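Local coordinates for HpcH/HpaI aldolase (Desulfitobacterium hafniense, PDB 3QZ6), which belongs to the HpcH/HpaI aldolase family and is built on a parallel eight-stranded TIM barrel, present as two chains in the assembly, at residues A[180-185]-A[191-196]; A[211-216]-A[223-228]; A[161-166]-A[201-206]. All coordinates share one frame; numbering follows the deposited sequence.

Contact 1. Residues A[180-185]-A[191-196]; sequences NDLGII and PKVYEC
Leu182 carries this contact through one methyl: CD1 lies 3.9 Å from Val193 CG2 and 4.1 Å from Cys196 SG, meeting two side chains from successive turns of one helix. The leucine and valine side chains run obliquely to each other; with Val193 chi1 at 171°, CG1 stands anti to the backbone N, and CG2, anti to the carbonyl carbon, faces Leu182. Two residues on, Ile184 adds a lighter touch, its CD1 4.3 Å from Val193 CG2. This is the close-packed part, and it is purely apolar.

On the solvent side Lys192 lies loosely over the contact. Its chain bends at chi3 (107°), carrying NZ back across the gap to within 3.8 Å of Leu182 O, a distance too long to fix the ammonium firmly. Gly183, with positive phi, closes helix 175-181 in a Schellman motif, with Gly183 N bonded back to Asn180 O, and the chain turns there between Leu182 and Ile184. Beyond the pair, helix 153-157 touches both segments, Leu182 on Val153 and Cys196 on Val156, so the end of helix 175-181 and the start of helix 191-207 meet beside it.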
ATOM      1  N   ASN A 180      17.413  20.405   8.265  1.00 25.97           N
ATOM      2  CA  ASN A 180      17.574  21.481   7.299  1.00 26.22           C
ATOM      3  C   ASN A 180      17.810  22.804   8.003  1.00 30.11           C
ATOM      4  O   ASN A 180      18.674  23.583   7.597  1.00 27.10           O
ATOM      5  CB  ASN A 180      16.370  21.597   6.356  1.00 21.98           C
ATOM      6  CG  ASN A 180      16.662  22.494   5.149  1.00 29.19           C
ATOM      7  OD1 ASN A 180      17.819  22.665   4.747  1.00 27.61           O
ATOM      8  ND2 ASN A 180      15.615  23.056   4.564  1.00 25.40           N
ATOM      9  N   ASP A 181      17.046  23.054   9.063  1.00 29.91           N
ATOM     10  CA  ASP A 181      17.179  24.309   9.793  1.00 30.92           C
ATOM     11  C   ASP A 181      18.536  24.399  10.492  1.00 34.36           C
ATOM     12  O   ASP A 181      19.025  25.493  10.756  1.00 29.49           O
ATOM     13  CB  ASP A 181      16.050  24.492  10.810  1.00 30.40           C
ATOM     14  CG  ASP A 181      15.775  25.960  11.119  1.00 34.38           C
ATOM     15  OD1 ASP A 181      15.750  26.775  10.173  1.00 32.67           O
ATOM     16  OD2 ASP A 181      15.586  26.308  12.301  1.00 29.81           O
ATOM     17  N   LEU A 182      19.137  23.250  10.793  1.00 29.20           N
ATOM     18  CA  LEU A 182      20.467  23.215  11.405  1.00 31.05           C
ATOM     19  C   LEU A 182      21.572  23.327  10.358  1.00 34.71           C
ATOM     20  O   LEU A 182      22.757  23.280  10.687  1.00 34.47           O
ATOM     21  CB  LEU A 182      20.649  21.929  12.212  1.00 28.16           C
ATOM     22  CG  LEU A 182      19.888  21.885  13.537  1.00 29.55           C
ATOM     23  CD1 LEU A 182      19.658  20.448  13.972  1.00 27.31           C
ATOM     24  CD2 LEU A 182      20.630  22.698  14.623  1.00 27.96           C
ATOM     25  N   GLY A 183      21.179  23.459   9.094  1.00 35.76           N
ATOM     26  CA  GLY A 183      22.137  23.568   8.009  1.00 33.55           C
ATOM     27  C   GLY A 183      22.737  22.237   7.592  1.00 35.72           C
ATOM     28  O   GLY A 183      23.688  22.208   6.821  1.00 35.38           O
ATOM     29  N   ILE A 184      22.180  21.136   8.092  1.00 28.21           N
ATOM     30  CA  ILE A 184      22.663  19.802   7.742  1.00 25.59           C
ATOM     31  C   ILE A 184      21.515  18.923   7.226  1.00 29.63           C
ATOM     32  O   ILE A 184      21.287  17.819   7.716  1.00 29.45           O
ATOM     33  CB  ILE A 184      23.320  19.123   8.951  1.00 28.75           C
ATOM     34  CG1 ILE A 184      22.431  19.279  10.186  1.00 28.70           C
ATOM     35  CG2 ILE A 184      24.686  19.748   9.238  1.00 31.94           C
ATOM     36  CD1 ILE A 184      22.890  18.477  11.387  1.00 25.62           C
ATOM     37  N   ILE A 185      20.790  19.423   6.233  1.00 30.37           N
ATOM     38  CA  ILE A 185      19.594  18.745   5.762  1.00 30.60           C
ATOM     39  C   ILE A 185      19.865  17.278   5.443  1.00 29.79           C
ATOM     40  O   ILE A 185      20.824  16.948   4.743  1.00 27.83           O
ATOM     41  CB  ILE A 185      18.979  19.465   4.540  1.00 27.64           C
ATOM     42  CG1 ILE A 185      17.728  18.727   4.059  1.00 25.67           C
ATOM     43  CG2 ILE A 185      19.995  19.578   3.410  1.00 27.44           C
ATOM     44  CD1 ILE A 185      16.965  19.470   2.967  1.00 22.74           C
ATOM     45  N   PRO A 191      24.561  14.389  15.818  1.00 39.55           N
ATOM     46  CA  PRO A 191      24.497  14.747  17.238  1.00 40.08           C
ATOM     47  C   PRO A 191      23.736  16.048  17.498  1.00 38.03           C
ATOM     48  O   PRO A 191      23.030  16.127  18.501  1.00 37.59           O
ATOM     49  CB  PRO A 191      25.969  14.904  17.616  1.00 46.71           C
ATOM     50  CG  PRO A 191      26.668  13.944  16.717  1.00 49.05           C
ATOM     51  CD  PRO A 191      25.921  14.004  15.406  1.00 41.60           C
ATOM     52  N   LYS A 192      23.869  17.042  16.622  1.00 33.63           N
ATOM     53  CA  LYS A 192      23.155  18.312  16.805  1.00 34.35           C
ATOM     54  C   LYS A 192      21.637  18.114  16.808  1.00 34.00           C
ATOM     55  O   LYS A 192      20.907  18.807  17.514  1.00 35.18           O
ATOM     56  CB  LYS A 192      23.545  19.332  15.731  1.00 40.30           C
ATOM     57  CG  LYS A 192      24.926  19.953  15.913  1.00 55.14           C
ATOM     58  CD  LYS A 192      25.294  20.823  14.709  1.00 68.48           C
ATOM     59  CE  LYS A 192      25.238  22.311  15.034  1.00 76.18           C
ATOM     60  NZ  LYS A 192      24.971  23.131  13.812  1.00 78.10           N
ATOM     61  N   VAL A 193      21.163  17.165  16.010  1.00 31.89           N
ATOM     62  CA  VAL A 193      19.741  16.867  15.966  1.00 27.31           C
ATOM     63  C   VAL A 193      19.293  16.276  17.304  1.00 26.99           C
ATOM     64  O   VAL A 193      18.299  16.709  17.879  1.00 29.34           O
ATOM     65  CB  VAL A 193      19.406  15.911  14.799  1.00 32.20           C
ATOM     66  CG1 VAL A 193      17.972  15.435  14.887  1.00 30.28           C
ATOM     67  CG2 VAL A 193      19.659  16.601  13.465  1.00 26.32           C
ATOM     68  N   TYR A 194      20.040  15.300  17.806  1.00 26.75           N
ATOM     69  CA  TYR A 194      19.729  14.705  19.102  1.00 30.43           C
ATOM     70  C   TYR A 194      19.808  15.699  20.276  1.00 30.07           C
ATOM     71  O   TYR A 194      19.037  15.600  21.228  1.00 30.66           O
ATOM     72  CB  TYR A 194      20.590  13.455  19.347  1.00 32.64           C
ATOM     73  CG  TYR A 194      20.028  12.251  18.634  1.00 32.77           C
ATOM     74  CD1 TYR A 194      20.419  11.942  17.340  1.00 42.39           C
ATOM     75  CD2 TYR A 194      19.066  11.451  19.234  1.00 30.70           C
ATOM     76  CE1 TYR A 194      19.888  10.858  16.675  1.00 43.09           C
ATOM     77  CE2 TYR A 194      18.529  10.365  18.574  1.00 33.33           C
ATOM     78  CZ  TYR A 194      18.945  10.072  17.297  1.00 38.72           C
ATOM     79  OH  TYR A 194      18.415   8.992  16.630  1.00 40.04           O
ATOM     80  N   GLU A 195      20.715  16.667  20.197  1.00 30.13           N
ATOM     81  CA  GLU A 195      20.764  17.736  21.197  1.00 33.26           C
ATOM     82  C   GLU A 195      19.432  18.471  21.252  1.00 33.78           C
ATOM     83  O   GLU A 195      18.908  18.740  22.333  1.00 29.53           O
ATOM     84  CB  GLU A 195      21.866  18.742  20.874  1.00 43.10           C
ATOM     85  CG  GLU A 195      23.278  18.253  21.127  1.00 59.47           C
ATOM     86  CD  GLU A 195      24.321  19.291  20.742  1.00 71.73           C
ATOM     87  OE1 GLU A 195      24.032  20.504  20.870  1.00 73.27           O
ATOM     88  OE2 GLU A 195      25.423  18.892  20.301  1.00 73.44           O
ATOM     89  N   CYS A 196      18.891  18.811  20.081  1.00 27.54           N
ATOM     90  CA  CYS A 196      17.578  19.445  20.014  1.00 28.73           C
ATOM     91  C   CYS A 196      16.510  18.561  20.659  1.00 27.71           C
ATOM     92  O   CYS A 196      15.696  19.028  21.458  1.00 28.16           O
ATOM     93  CB  CYS A 196      17.187  19.753  18.559  1.00 28.24           C
ATOM     94  SG  CYS A 196      18.178  21.042  17.759  1.00 35.30           S
TER

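Contact 2. Residues A[211-216]-A[223-228]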
ATOM      1  N   LYS A 211       5.789  12.847  25.343  1.00 27.34           N
ATOM      2  CA  LYS A 211       6.913  12.857  24.424  1.00 26.86           C
ATOM      3  C   LYS A 211       6.670  11.895  23.257  1.00 23.24           C
ATOM      4  O   LYS A 211       6.246  10.760  23.457  1.00 24.98           O
ATOM      5  CB  LYS A 211       8.200  12.513  25.184  1.00 27.00           C
ATOM      6  CG  LYS A 211       8.644  13.644  26.122  1.00 27.22           C
ATOM      7  CD  LYS A 211       9.795  13.247  27.040  1.00 28.35           C
ATOM      8  CE  LYS A 211       9.391  12.128  27.988  1.00 29.57           C
ATOM      9  NZ  LYS A 211      10.275  12.113  29.194  1.00 29.26           N
ATOM     10  N   GLY A 212       6.909  12.372  22.039  1.00 20.69           N
ATOM     11  CA  GLY A 212       6.727  11.553  20.850  1.00 21.28           C
ATOM     12  C   GLY A 212       8.039  11.465  20.099  1.00 26.03           C
ATOM     13  O   GLY A 212       8.967  12.221  20.382  1.00 24.14           O
ATOM     14  N   PHE A 213       8.141  10.525  19.168  1.00 20.53           N
ATOM     15  CA  PHE A 213       9.349  10.410  18.359  1.00 20.93           C
ATOM     16  C   PHE A 213       9.034   9.767  17.020  1.00 20.81           C
ATOM     17  O   PHE A 213       8.293   8.790  16.955  1.00 23.00           O
ATOM     18  CB  PHE A 213      10.405   9.579  19.081  1.00 21.96           C
ATOM     19  CG  PHE A 213      11.776   9.661  18.455  1.00 27.86           C
ATOM     20  CD1 PHE A 213      12.637  10.697  18.783  1.00 27.07           C
ATOM     21  CD2 PHE A 213      12.204   8.699  17.553  1.00 27.29           C
ATOM     22  CE1 PHE A 213      13.907  10.778  18.216  1.00 28.69           C
ATOM     23  CE2 PHE A 213      13.473   8.772  16.978  1.00 29.37           C
ATOM     24  CZ  PHE A 213      14.327   9.814  17.318  1.00 28.30           C
ATOM     25  N   PHE A 214       9.604  10.319  15.957  1.00 18.82           N
ATOM     26  CA  PHE A 214       9.465   9.735  14.634  1.00 22.04           C
ATOM     27  C   PHE A 214      10.769   9.159  14.129  1.00 27.37           C
ATOM     28  O   PHE A 214      11.792   9.843  14.116  1.00 22.63           O
ATOM     29  CB  PHE A 214       8.995  10.774  13.621  1.00 22.35           C
ATOM     30  CG  PHE A 214       8.977  10.259  12.202  1.00 29.22           C
ATOM     31  CD1 PHE A 214       8.033   9.318  11.806  1.00 26.26           C
ATOM     32  CD2 PHE A 214       9.913  10.697  11.274  1.00 30.31           C
ATOM     33  CE1 PHE A 214       8.009   8.838  10.489  1.00 31.66           C
ATOM     34  CE2 PHE A 214       9.900  10.220   9.967  1.00 39.51           C
ATOM     35  CZ  PHE A 214       8.940   9.288   9.571  1.00 33.09           C
ATOM     36  N   THR A 215      10.724   7.911  13.682  1.00 24.67           N
ATOM     37  CA  THR A 215      11.863   7.352  12.969  1.00 26.81           C
ATOM     38  C   THR A 215      11.401   6.829  11.611  1.00 30.06           C
ATOM     39  O   THR A 215      10.368   6.161  11.501  1.00 25.62           O
ATOM     40  CB  THR A 215      12.615   6.299  13.801  1.00 34.78           C
ATOM     41  OG1 THR A 215      13.867   6.008  13.171  1.00 44.13           O
ATOM     42  CG2 THR A 215      11.798   5.034  13.942  1.00 34.64           C
ATOM     43  N   ALA A 216      12.152   7.179  10.574  1.00 30.39           N
ATOM     44  CA  ALA A 216      11.669   7.060   9.202  1.00 42.14           C
ATOM     45  C   ALA A 216      11.852   5.683   8.602  1.00 51.56           C
ATOM     46  O   ALA A 216      11.096   5.279   7.711  1.00 64.94           O
ATOM     47  CB  ALA A 216      12.333   8.110   8.312  1.00 43.55           C
ATOM     48  N   GLY A 223      14.332   2.661  20.033  1.00 31.24           N
ATOM     49  CA  GLY A 223      14.814   2.359  21.371  1.00 30.38           C
ATOM     50  C   GLY A 223      15.213   3.614  22.125  1.00 29.53           C
ATOM     51  O   GLY A 223      14.920   3.760  23.316  1.00 30.78           O
ATOM     52  N   TRP A 224      15.869   4.530  21.417  1.00 28.96           N
ATOM     53  CA  TRP A 224      16.324   5.785  21.999  1.00 30.17           C
ATOM     54  C   TRP A 224      15.178   6.543  22.666  1.00 34.01           C
ATOM     55  O   TRP A 224      15.326   7.060  23.773  1.00 31.45           O
ATOM     56  CB  TRP A 224      16.967   6.666  20.923  1.00 28.47           C
ATOM     57  CG  TRP A 224      17.596   7.920  21.461  1.00 34.02           C
ATOM     58  CD1 TRP A 224      18.890   8.081  21.868  1.00 35.83           C
ATOM     59  CD2 TRP A 224      16.957   9.191  21.651  1.00 31.04           C
ATOM     60  NE1 TRP A 224      19.093   9.370  22.294  1.00 34.33           N
ATOM     61  CE2 TRP A 224      17.923  10.070  22.170  1.00 31.11           C
ATOM     62  CE3 TRP A 224      15.662   9.667  21.427  1.00 30.28           C
ATOM     63  CZ2 TRP A 224      17.636  11.401  22.474  1.00 33.47           C
ATOM     64  CZ3 TRP A 224      15.378  10.991  21.733  1.00 27.22           C
ATOM     65  CH2 TRP A 224      16.359  11.840  22.249  1.00 29.32           C
ATOM     66  N   ALA A 225      14.036   6.612  21.987  1.00 33.09           N
ATOM     67  CA  ALA A 225      12.895   7.366  22.497  1.00 27.57           C
ATOM     68  C   ALA A 225      12.212   6.618  23.634  1.00 25.74           C
ATOM     69  O   ALA A 225      11.781   7.214  24.629  1.00 28.60           O
ATOM     70  CB  ALA A 225      11.896   7.637  21.364  1.00 24.42           C
ATOM     71  N   VAL A 226      12.103   5.305  23.477  1.00 25.74           N
ATOM     72  CA  VAL A 226      11.451   4.478  24.487  1.00 28.12           C
ATOM     73  C   VAL A 226      12.201   4.552  25.826  1.00 28.98           C
ATOM     74  O   VAL A 226      11.582   4.684  26.888  1.00 28.84           O
ATOM     75  CB  VAL A 226      11.302   3.023  24.000  1.00 30.16           C
ATOM     76  CG1 VAL A 226      10.907   2.099  25.150  1.00 33.15           C
ATOM     77  CG2 VAL A 226      10.267   2.955  22.857  1.00 31.26           C
ATOM     78  N   GLU A 227      13.529   4.494  25.770  1.00 28.35           N
ATOM     79  CA  GLU A 227      14.367   4.678  26.967  1.00 32.79           C
ATOM     80  C   GLU A 227      14.030   5.972  27.702  1.00 31.66           C
ATOM     81  O   GLU A 227      14.125   6.056  28.930  1.00 30.31           O
ATOM     82  CB  GLU A 227      15.846   4.753  26.580  1.00 43.81           C
ATOM     83  CG  GLU A 227      16.558   3.432  26.425  1.00 60.00           C
ATOM     84  CD  GLU A 227      18.038   3.617  26.125  1.00 71.66           C
ATOM     85  OE1 GLU A 227      18.432   4.729  25.702  1.00 66.81           O
ATOM     86  OE2 GLU A 227      18.805   2.652  26.320  1.00 81.45           O
ATOM     87  N   ARG A 228      13.658   6.992  26.939  1.00 31.00           N
ATOM     88  CA  ARG A 228      13.454   8.315  27.505  1.00 26.58           C
ATOM     89  C   ARG A 228      11.992   8.613  27.847  1.00 29.36           C
ATOM     90  O   ARG A 228      11.641   9.746  28.153  1.00 37.20           O
ATOM     91  CB  ARG A 228      14.055   9.370  26.575  1.00 27.40           C
ATOM     92  CG  ARG A 228      15.581   9.354  26.610  1.00 28.08           C
ATOM     93  CD  ARG A 228      16.211  10.070  25.433  1.00 30.60           C
ATOM     94  NE  ARG A 228      17.667  10.046  25.552  1.00 33.17           N
ATOM     95  CZ  ARG A 228      18.417   8.967  25.347  1.00 36.91           C
ATOM     96  NH1 ARG A 228      17.851   7.814  25.007  1.00 28.98           N
ATOM     97  NH2 ARG A 228      19.737   9.037  25.488  1.00 37.26           N
TER
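This is a strand-to-helix packing contact inside a beta-alpha-beta unit of the TIM barrel: strand 210-215 is covered by the short helix 223-227, and the chain then returns as the parallel strand 232-237. Lys211 and Phe213, alternate residues of the strand, both point toward the helix, while Phe214 points the other way. The packing is tightest where Phe213 CB meets Ala225 CB at 3.3 Å; with the alanine methyl between them, Phe213 CA and Ala225 CA lie 6.2 Å apart. In Phe213, chi1 of -167° sets CG anti to the backbone N, which keeps the ring against the Ala225 methyl and brings its CE1 corner to the tryptophan. There Phe213 CE1 lies 3.8 Å from Trp224 CZ3. The two rings are inclined at 41°, an oblique meeting, while Tyr197 packs edge-to-face with Phe213 and Tyr194 does so with Trp224.

Arg228 folds back over the indole of Trp224, its NE 3.2 Å above the ring plane near the rim. Arg228 NH1 is bonded to Trp224 O (2.9 Å) and more weakly to Glu227 OE1, and NE makes a salt bridge with Glu198, so the guanidinium is held in place over the ring. At the start of the strand, Lys211 NZ, which also has a salt bridge to Asp205, donates to Arg228 O at 2.9 Å, almost in line with the carbonyl (C=O...N angle 166°).

Contact 3. Residues A[161-166]-A[201-206]; sequences SILAVQ and YRAADR
The backbone bond from Asp205 N to Tyr201 O, 2.9 Å long, spans the helical turn whose Ala203 and Ala204 receive the side chain of Leu163. The contact itself is small and apolar. Leu163 reaches across with one branch: CD1 sits over the helix backbone, 3.8 Å from Ala204 N, with Ala204 CB at 4.1 Å and Ala203 CB at 4.3 Å. With CG anti to its carbonyl carbon (chi1 -58°) and CD1 continuing the extended line (chi2 -174°), the side chain spans the gap at full length. The two alanines offer only methyls, so the leucine methyl lies against main-chain atoms as much as against side chains, and all three residues are buried.

At the exposed edge Arg206 curls back along its own helix until Arg202 O lies 3.8 Å above the centre of its guanidinium plane. Arg206 NH2 forms a salt bridge with Asp160, one of the residues Ala203 packs on. In the fold, Leu163 also touches Val209, in the loop leading to strand 210-215, and helix 159-163 has helix 100-110 against it through Ile162, so it lies between that helix and helix 191-207.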
ATOM      1  N   SER A 161       7.660  27.902  26.166  1.00 27.93           N
ATOM      2  CA  SER A 161       6.508  28.728  25.844  1.00 30.48           C
ATOM      3  C   SER A 161       5.518  27.958  24.959  1.00 26.19           C
ATOM      4  O   SER A 161       4.304  28.016  25.148  1.00 27.53           O
ATOM      5  CB  SER A 161       6.974  29.999  25.133  1.00 35.84           C
ATOM      6  OG  SER A 161       5.882  30.835  24.818  1.00 50.94           O
ATOM      7  N   ILE A 162       6.035  27.224  23.992  1.00 26.69           N
ATOM      8  CA  ILE A 162       5.149  26.478  23.108  1.00 26.03           C
ATOM      9  C   ILE A 162       4.399  25.385  23.867  1.00 28.02           C
ATOM     10  O   ILE A 162       3.182  25.256  23.737  1.00 24.86           O
ATOM     11  CB  ILE A 162       5.917  25.895  21.914  1.00 21.71           C
ATOM     12  CG1 ILE A 162       6.444  27.041  21.044  1.00 23.85           C
ATOM     13  CG2 ILE A 162       5.020  24.933  21.112  1.00 19.27           C
ATOM     14  CD1 ILE A 162       7.455  26.638  19.988  1.00 26.52           C
ATOM     15  N   LEU A 163       5.120  24.621  24.682  1.00 28.57           N
ATOM     16  CA  LEU A 163       4.527  23.472  25.371  1.00 29.35           C
ATOM     17  C   LEU A 163       3.715  23.817  26.623  1.00 30.55           C
ATOM     18  O   LEU A 163       3.026  22.955  27.163  1.00 33.60           O
ATOM     19  CB  LEU A 163       5.597  22.430  25.710  1.00 28.03           C
ATOM     20  CG  LEU A 163       6.374  21.892  24.506  1.00 26.39           C
ATOM     21  CD1 LEU A 163       7.310  20.762  24.930  1.00 28.01           C
ATOM     22  CD2 LEU A 163       5.413  21.414  23.431  1.00 25.61           C
ATOM     23  N   ALA A 164       3.789  25.064  27.083  1.00 23.04           N
ATOM     24  CA  ALA A 164       3.031  25.480  28.262  1.00 23.66           C
ATOM     25  C   ALA A 164       1.581  25.830  27.929  1.00 28.26           C
ATOM     26  O   ALA A 164       0.756  25.995  28.823  1.00 32.46           O
ATOM     27  CB  ALA A 164       3.717  26.673  28.963  1.00 30.58           C
ATOM     28  N   VAL A 165       1.269  25.957  26.643  1.00 27.83           N
ATOM     29  CA  VAL A 165      -0.092  26.282  26.238  1.00 28.60           C
ATOM     30  C   VAL A 165      -1.042  25.176  26.686  1.00 28.46           C
ATOM     31  O   VAL A 165      -0.795  23.998  26.440  1.00 30.42           O
ATOM     32  CB  VAL A 165      -0.203  26.503  24.711  1.00 25.12           C
ATOM     33  CG1 VAL A 165      -1.650  26.644  24.300  1.00 21.74           C
ATOM     34  CG2 VAL A 165       0.598  27.758  24.292  1.00 20.21           C
ATOM     35  N   GLN A 166      -2.117  25.560  27.361  1.00 26.56           N
ATOM     36  CA  GLN A 166      -3.113  24.604  27.827  1.00 31.27           C
ATOM     37  C   GLN A 166      -3.799  23.923  26.637  1.00 26.56           C
ATOM     38  O   GLN A 166      -4.230  24.583  25.689  1.00 24.03           O
ATOM     39  CB  GLN A 166      -4.146  25.313  28.696  1.00 36.35           C
ATOM     40  CG  GLN A 166      -5.241  24.405  29.235  1.00 48.00           C
ATOM     41  CD  GLN A 166      -6.319  25.186  29.975  1.00 59.66           C
ATOM     42  OE1 GLN A 166      -7.229  25.754  29.361  1.00 58.88           O
ATOM     43  NE2 GLN A 166      -6.211  25.232  31.298  1.00 63.82           N
ATOM     44  N   TYR A 201      12.640  17.383  24.990  1.00 21.13           N
ATOM     45  CA  TYR A 201      12.147  16.407  25.959  1.00 24.07           C
ATOM     46  C   TYR A 201      12.199  16.954  27.401  1.00 30.24           C
ATOM     47  O   TYR A 201      11.280  16.745  28.196  1.00 27.99           O
ATOM     48  CB  TYR A 201      12.927  15.094  25.845  1.00 24.38           C
ATOM     49  CG  TYR A 201      12.408  14.147  24.771  1.00 25.44           C
ATOM     50  CD1 TYR A 201      11.415  14.534  23.881  1.00 27.27           C
ATOM     51  CD2 TYR A 201      12.905  12.857  24.671  1.00 30.15           C
ATOM     52  CE1 TYR A 201      10.936  13.653  22.906  1.00 27.42           C
ATOM     53  CE2 TYR A 201      12.447  11.976  23.705  1.00 28.63           C
ATOM     54  CZ  TYR A 201      11.465  12.378  22.824  1.00 26.35           C
ATOM     55  OH  TYR A 201      11.016  11.479  21.884  1.00 25.39           O
ATOM     56  N   ARG A 202      13.266  17.665  27.739  1.00 26.47           N
ATOM     57  CA  ARG A 202      13.343  18.270  29.073  1.00 30.65           C
ATOM     58  C   ARG A 202      12.211  19.270  29.297  1.00 33.11           C
ATOM     59  O   ARG A 202      11.622  19.317  30.376  1.00 31.33           O
ATOM     60  CB  ARG A 202      14.695  18.938  29.293  1.00 30.76           C
ATOM     61  CG  ARG A 202      15.823  17.954  29.518  1.00 32.34           C
ATOM     62  CD  ARG A 202      17.131  18.685  29.738  1.00 39.17           C
ATOM     63  NE  ARG A 202      18.174  18.152  28.879  1.00 47.31           N
ATOM     64  CZ  ARG A 202      18.871  18.888  28.027  1.00 43.14           C
ATOM     65  NH1 ARG A 202      18.639  20.184  27.949  1.00 39.44           N
ATOM     66  NH2 ARG A 202      19.803  18.330  27.265  1.00 50.53           N
ATOM     67  N   ALA A 203      11.893  20.060  28.274  1.00 27.46           N
ATOM     68  CA  ALA A 203      10.779  20.996  28.385  1.00 27.12           C
ATOM     69  C   ALA A 203       9.445  20.263  28.496  1.00 28.81           C
ATOM     70  O   ALA A 203       8.562  20.662  29.261  1.00 31.79           O
ATOM     71  CB  ALA A 203      10.766  21.973  27.207  1.00 28.52           C
ATOM     72  N   ALA A 204       9.289  19.189  27.727  1.00 27.44           N
ATOM     73  CA  ALA A 204       8.071  18.396  27.808  1.00 25.13           C
ATOM     74  C   ALA A 204       7.872  17.876  29.240  1.00 28.16           C
ATOM     75  O   ALA A 204       6.763  17.905  29.782  1.00 29.67           O
ATOM     76  CB  ALA A 204       8.122  17.234  26.807  1.00 26.28           C
ATOM     77  N   ASP A 205       8.953  17.399  29.848  1.00 27.96           N
ATOM     78  CA  ASP A 205       8.900  16.926  31.229  1.00 34.68           C
ATOM     79  C   ASP A 205       8.467  18.041  32.178  1.00 33.21           C
ATOM     80  O   ASP A 205       7.596  17.840  33.025  1.00 36.99           O
ATOM     81  CB  ASP A 205      10.254  16.342  31.660  1.00 36.92           C
ATOM     82  CG  ASP A 205      10.590  15.053  30.922  1.00 44.26           C
ATOM     83  OD1 ASP A 205       9.645  14.399  30.430  1.00 40.67           O
ATOM     84  OD2 ASP A 205      11.785  14.692  30.829  1.00 47.77           O
ATOM     85  N   ARG A 206       9.064  19.218  32.026  1.00 33.51           N
ATOM     86  CA  ARG A 206       8.704  20.369  32.859  1.00 33.81           C
ATOM     87  C   ARG A 206       7.236  20.765  32.719  1.00 41.13           C
ATOM     88  O   ARG A 206       6.603  21.175  33.695  1.00 36.39           O
ATOM     89  CB  ARG A 206       9.589  21.571  32.538  1.00 37.73           C
ATOM     90  CG  ARG A 206      11.026  21.443  33.030  1.00 37.83           C
ATOM     91  CD  ARG A 206      11.755  22.778  32.930  1.00 37.54           C
ATOM     92  NE  ARG A 206      11.975  23.194  31.546  1.00 37.45           N
ATOM     93  CZ  ARG A 206      13.063  22.896  30.844  1.00 37.63           C
ATOM     94  NH1 ARG A 206      14.033  22.174  31.394  1.00 36.78           N
ATOM     95  NH2 ARG A 206      13.187  23.321  29.594  1.00 32.88           N
TER

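In the fold
Following the chain, the 161-166 segment opens contact 3 first, and its loop closes only at 201-206, after strand 170-173 and helix 175-181. Contact 1, a short loop from 180-185 to 191-196, is nested wholly within it, and both close on helix 191-207, about 20 Å apart between centres. Contact 2 follows in series, opening on strand 210-215 directly after that helix and closing on helix 223-227. Helix 191-207 therefore relates all three: its start touches contact 2 through Tyr194, its later part through Tyr201 against Phe213, joining the outer helices to the seventh barrel strand.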